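Local coordinates for protein histidine--tRNA ligase (Thermus thermophilus, PDB 1ADY) that catalyses the ATP-dependent attachment of L-histidine to tRNA(His), releasing AMP and diphosphate, and works as a homodimer of the class II aminoacyl-tRNA synthetase family, at residues A[133-138]-A[285-290]. Numbering follows the deposited sequence.
Sequences GSENPI and GGRYDG. With HAM (histidyl-adenosine monophosphate), chain F.
Arg287 holds the backbone carbonyl of Ser134 end-on with both terminal nitrogens: NH1 lies 3.0 Å and NH2 3.1 Å from Ser134 O, which sits at the edge of the guanidinium, close to its plane, and receives the two donors from opposite faces of its own carbonyl plane. The carboxylate of Glu135 approaches differently, its plane turned 43° from the guanidinium, and Glu135 OE2, 3.5 Å from Arg287 NE, stands well out of that plane, so the attraction is one of charge without a directed N-H. Within 285-290, Arg287 NH1 also donates to Asp289 OD1 (2.9 Å), which offers its syn lone pair. With CG anti to the backbone N (chi1 -176°) and the chain bending at chi3, the Arg287 side chain runs from strand 281-287 to the turn ahead of helix 137-153. This strand belongs to the largely antiparallel sheet of the class II catalytic domain, and on it Gly285 and Gly286 border the histidyl group of the bound adenylate, as does the Tyr288 ring beyond. A methionine in place of Arg287 would probably leave Ser134 O without these two donors and Glu135 and Asp289 without the positive charge beside them. Asp140 forms a further salt bridge with Arg287 NH2, while Gly302 N donates to Asp289 OD1. Asn136 caps the helix through OD1, 2.8 Å from Ile138 N.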
ATOM      1  N   GLY A 133     -17.549   2.301  18.962  1.00 27.16           N
ATOM      2  CA  GLY A 133     -18.333   1.615  19.973  1.00 25.70           C
ATOM      3  C   GLY A 133     -18.505   2.257  21.339  1.00 25.92           C
ATOM      4  O   GLY A 133     -19.132   1.651  22.205  1.00 25.32           O
ATOM      5  N   SER A 134     -18.008   3.476  21.539  1.00 27.04           N
ATOM      6  CA  SER A 134     -18.135   4.126  22.844  1.00 27.69           C
ATOM      7  C   SER A 134     -18.127   5.654  22.810  1.00 25.72           C
ATOM      8  O   SER A 134     -17.441   6.274  21.995  1.00 24.23           O
ATOM      9  CB  SER A 134     -17.044   3.626  23.794  1.00 29.09           C
ATOM     10  OG  SER A 134     -17.157   4.226  25.074  1.00 33.57           O
ATOM     11  N   GLU A 135     -18.889   6.240  23.726  1.00 24.50           N
ATOM     12  CA  GLU A 135     -19.025   7.686  23.851  1.00 24.57           C
ATOM     13  C   GLU A 135     -18.047   8.246  24.888  1.00 21.30           C
ATOM     14  O   GLU A 135     -17.799   9.457  24.937  1.00 20.24           O
ATOM     15  CB  GLU A 135     -20.469   8.012  24.251  1.00 25.94           C
ATOM     16  CG  GLU A 135     -20.756   9.468  24.553  1.00 31.35           C
ATOM     17  CD  GLU A 135     -20.793  10.327  23.319  1.00 33.97           C
ATOM     18  OE1 GLU A 135     -21.833  10.314  22.630  1.00 36.79           O
ATOM     19  OE2 GLU A 135     -19.788  11.018  23.047  1.00 37.43           O
ATOM     20  N   ASN A 136     -17.469   7.357  25.688  1.00 18.97           N
ATOM     21  CA  ASN A 136     -16.535   7.744  26.741  1.00 16.74           C
ATOM     22  C   ASN A 136     -15.444   8.694  26.256  1.00 19.78           C
ATOM     23  O   ASN A 136     -14.618   8.333  25.416  1.00 25.84           O
ATOM     24  CB  ASN A 136     -15.902   6.504  27.364  1.00 14.51           C
ATOM     25  CG  ASN A 136     -15.134   6.818  28.625  1.00 17.21           C
ATOM     26  OD1 ASN A 136     -14.376   7.786  28.680  1.00 16.79           O
ATOM     27  ND2 ASN A 136     -15.331   6.005  29.658  1.00 19.01           N
ATOM     28  N   PRO A 137     -15.403   9.910  26.817  1.00 21.23           N
ATOM     29  CA  PRO A 137     -14.426  10.951  26.473  1.00 19.06           C
ATOM     30  C   PRO A 137     -12.954  10.561  26.605  1.00 17.20           C
ATOM     31  O   PRO A 137     -12.080  11.299  26.151  1.00 17.94           O
ATOM     32  CB  PRO A 137     -14.800  12.098  27.415  1.00 20.91           C
ATOM     33  CG  PRO A 137     -15.425  11.386  28.589  1.00 23.54           C
ATOM     34  CD  PRO A 137     -16.287  10.368  27.902  1.00 21.54           C
ATOM     35  N   ILE A 138     -12.674   9.415  27.222  1.00 16.09           N
ATOM     36  CA  ILE A 138     -11.294   8.949  27.383  1.00 15.14           C
ATOM     37  C   ILE A 138     -10.694   8.647  26.008  1.00 15.91           C
ATOM     38  O   ILE A 138      -9.542   8.994  25.725  1.00 12.12           O
ATOM     39  CB  ILE A 138     -11.217   7.687  28.276  1.00 15.38           C
ATOM     40  CG1 ILE A 138     -11.552   8.050  29.726  1.00 16.10           C
ATOM     41  CG2 ILE A 138      -9.827   7.060  28.192  1.00 18.02           C
ATOM     42  CD1 ILE A 138     -11.551   6.871  30.683  1.00 14.57           C
ATOM     43  N   GLY A 285      -8.877  15.338  13.274  1.00 21.02           N
ATOM     44  CA  GLY A 285      -9.846  14.315  13.605  1.00 20.88           C
ATOM     45  C   GLY A 285     -10.889  14.831  14.568  1.00 22.13           C
ATOM     46  O   GLY A 285     -10.932  16.031  14.858  1.00 25.75           O
ATOM     47  N   GLY A 286     -11.712  13.922  15.081  1.00 19.62           N
ATOM     48  CA  GLY A 286     -12.763  14.292  16.006  1.00 18.59           C
ATOM     49  C   GLY A 286     -13.785  13.183  16.151  1.00 19.32           C
ATOM     50  O   GLY A 286     -13.655  12.121  15.535  1.00 23.73           O
ATOM     51  N   ARG A 287     -14.793  13.418  16.979  1.00 17.24           N
ATOM     52  CA  ARG A 287     -15.837  12.436  17.215  1.00 18.93           C
ATOM     53  C   ARG A 287     -16.843  12.545  16.077  1.00 21.96           C
ATOM     54  O   ARG A 287     -16.986  13.610  15.473  1.00 23.73           O
ATOM     55  CB  ARG A 287     -16.485  12.697  18.573  1.00 20.30           C
ATOM     56  CG  ARG A 287     -17.535  11.692  18.983  1.00 19.81           C
ATOM     57  CD  ARG A 287     -17.771  11.730  20.483  1.00 14.93           C
ATOM     58  NE  ARG A 287     -16.796  10.927  21.224  1.00 12.54           N
ATOM     59  CZ  ARG A 287     -16.857   9.603  21.342  1.00 14.13           C
ATOM     60  NH1 ARG A 287     -17.848   8.927  20.767  1.00 13.52           N
ATOM     61  NH2 ARG A 287     -15.950   8.951  22.063  1.00  8.96           N
ATOM     62  N   TYR A 288     -17.544  11.453  15.787  1.00 23.14           N
ATOM     63  CA  TYR A 288     -18.487  11.451  14.670  1.00 27.65           C
ATOM     64  C   TYR A 288     -19.642  10.479  14.862  1.00 29.47           C
ATOM     65  O   TYR A 288     -19.984   9.706  13.962  1.00 31.31           O
ATOM     66  CB  TYR A 288     -17.730  11.116  13.367  1.00 28.29           C
ATOM     67  CG  TYR A 288     -16.818   9.909  13.498  1.00 23.87           C
ATOM     68  CD1 TYR A 288     -17.322   8.617  13.365  1.00 21.65           C
ATOM     69  CD2 TYR A 288     -15.476  10.058  13.849  1.00 21.47           C
ATOM     70  CE1 TYR A 288     -16.528   7.505  13.588  1.00 19.33           C
ATOM     71  CE2 TYR A 288     -14.667   8.947  14.078  1.00 22.94           C
ATOM     72  CZ  TYR A 288     -15.203   7.673  13.948  1.00 20.23           C
ATOM     73  OH  TYR A 288     -14.429   6.570  14.213  1.00 14.48           O
ATOM     74  N   ASP A 289     -20.235  10.504  16.046  1.00 32.98           N
ATOM     75  CA  ASP A 289     -21.358   9.622  16.347  1.00 37.63           C
ATOM     76  C   ASP A 289     -22.476   9.920  15.347  1.00 39.37           C
ATOM     77  O   ASP A 289     -22.621  11.057  14.895  1.00 41.97           O
ATOM     78  CB  ASP A 289     -21.855   9.868  17.781  1.00 41.15           C
ATOM     79  CG  ASP A 289     -20.735   9.781  18.826  1.00 44.49           C
ATOM     80  OD1 ASP A 289     -19.575   9.476  18.474  1.00 45.70           O
ATOM     81  OD2 ASP A 289     -21.021  10.018  20.016  1.00 44.40           O
ATOM     82  N   GLY A 290     -23.230   8.898  14.959  1.00 39.14           N
ATOM     83  CA  GLY A 290     -24.310   9.124  14.017  1.00 40.30           C
ATOM     84  C   GLY A 290     -23.962   8.766  12.588  1.00 41.26           C
ATOM     85  O   GLY A 290     -24.849   8.418  11.804  1.00 43.03           O
TER
HETATM   86  P   HAM F 423      -9.177  15.813   6.820  1.00 28.07           P
HETATM   87  O1P HAM F 423     -10.070  15.784   5.643  1.00 29.80           O
HETATM   88  O2P HAM F 423      -9.164  17.087   7.570  1.00 30.41           O
HETATM   89  O3P HAM F 423      -9.565  14.558   7.747  1.00 23.03           O
HETATM   90  O5' HAM F 423      -7.645  15.592   6.416  1.00 32.03           O
HETATM   91  C5' HAM F 423      -6.718  15.211   7.432  1.00 35.31           C
HETATM   92  C4' HAM F 423      -5.283  15.359   6.965  1.00 37.22           C
HETATM   93  O4' HAM F 423      -5.132  14.776   5.660  1.00 37.16           O
HETATM   94  C3' HAM F 423      -4.889  16.812   6.788  1.00 37.07           C
HETATM   95  O3' HAM F 423      -4.464  17.464   7.988  1.00 39.28           O
HETATM   96  C2' HAM F 423      -3.692  16.645   5.874  1.00 38.30           C
HETATM   97  O2' HAM F 423      -2.501  16.264   6.590  1.00 40.27           O
HETATM   98  C1' HAM F 423      -4.145  15.528   4.945  1.00 37.50           C
HETATM   99  N9  HAM F 423      -4.701  15.968   3.648  1.00 37.02           N
HETATM  100  C8  HAM F 423      -5.978  16.282   3.362  1.00 35.66           C
HETATM  101  N7  HAM F 423      -6.110  16.740   2.110  1.00 36.41           N
HETATM  102  C5  HAM F 423      -4.861  16.681   1.643  1.00 36.50           C
HETATM  103  C6  HAM F 423      -4.463  17.085   0.359  1.00 35.35           C
HETATM  104  N6  HAM F 423      -5.326  17.570  -0.491  1.00 35.87           N
HETATM  105  N1  HAM F 423      -3.156  16.920   0.064  1.00 32.84           N
HETATM  106  C2  HAM F 423      -2.305  16.433   0.966  1.00 30.76           C
HETATM  107  N3  HAM F 423      -2.675  16.085   2.199  1.00 31.34           N
HETATM  108  C4  HAM F 423      -3.979  16.199   2.544  1.00 35.27           C
HETATM  109  C   HAM F 423     -10.110  13.255   7.495  1.00 20.91           C
HETATM  110  O   HAM F 423      -9.985  12.741   6.396  1.00 27.58           O
HETATM  111  CA  HAM F 423     -10.896  12.516   8.574  1.00 21.14           C
HETATM  112  N   HAM F 423     -11.562  11.355   8.015  1.00 18.73           N
HETATM  113  CB  HAM F 423      -9.971  12.087   9.723  1.00 22.35           C
HETATM  114  CG  HAM F 423     -10.685  11.345  10.811  1.00 23.70           C
HETATM  115  CD2 HAM F 423     -10.584  10.061  11.230  1.00 26.80           C
HETATM  116  ND1 HAM F 423     -11.719  11.901  11.534  1.00 24.37           N
HETATM  117  CE1 HAM F 423     -12.239  10.985  12.329  1.00 24.89           C
HETATM  118  NE2 HAM F 423     -11.575   9.857  12.160  1.00 25.08           N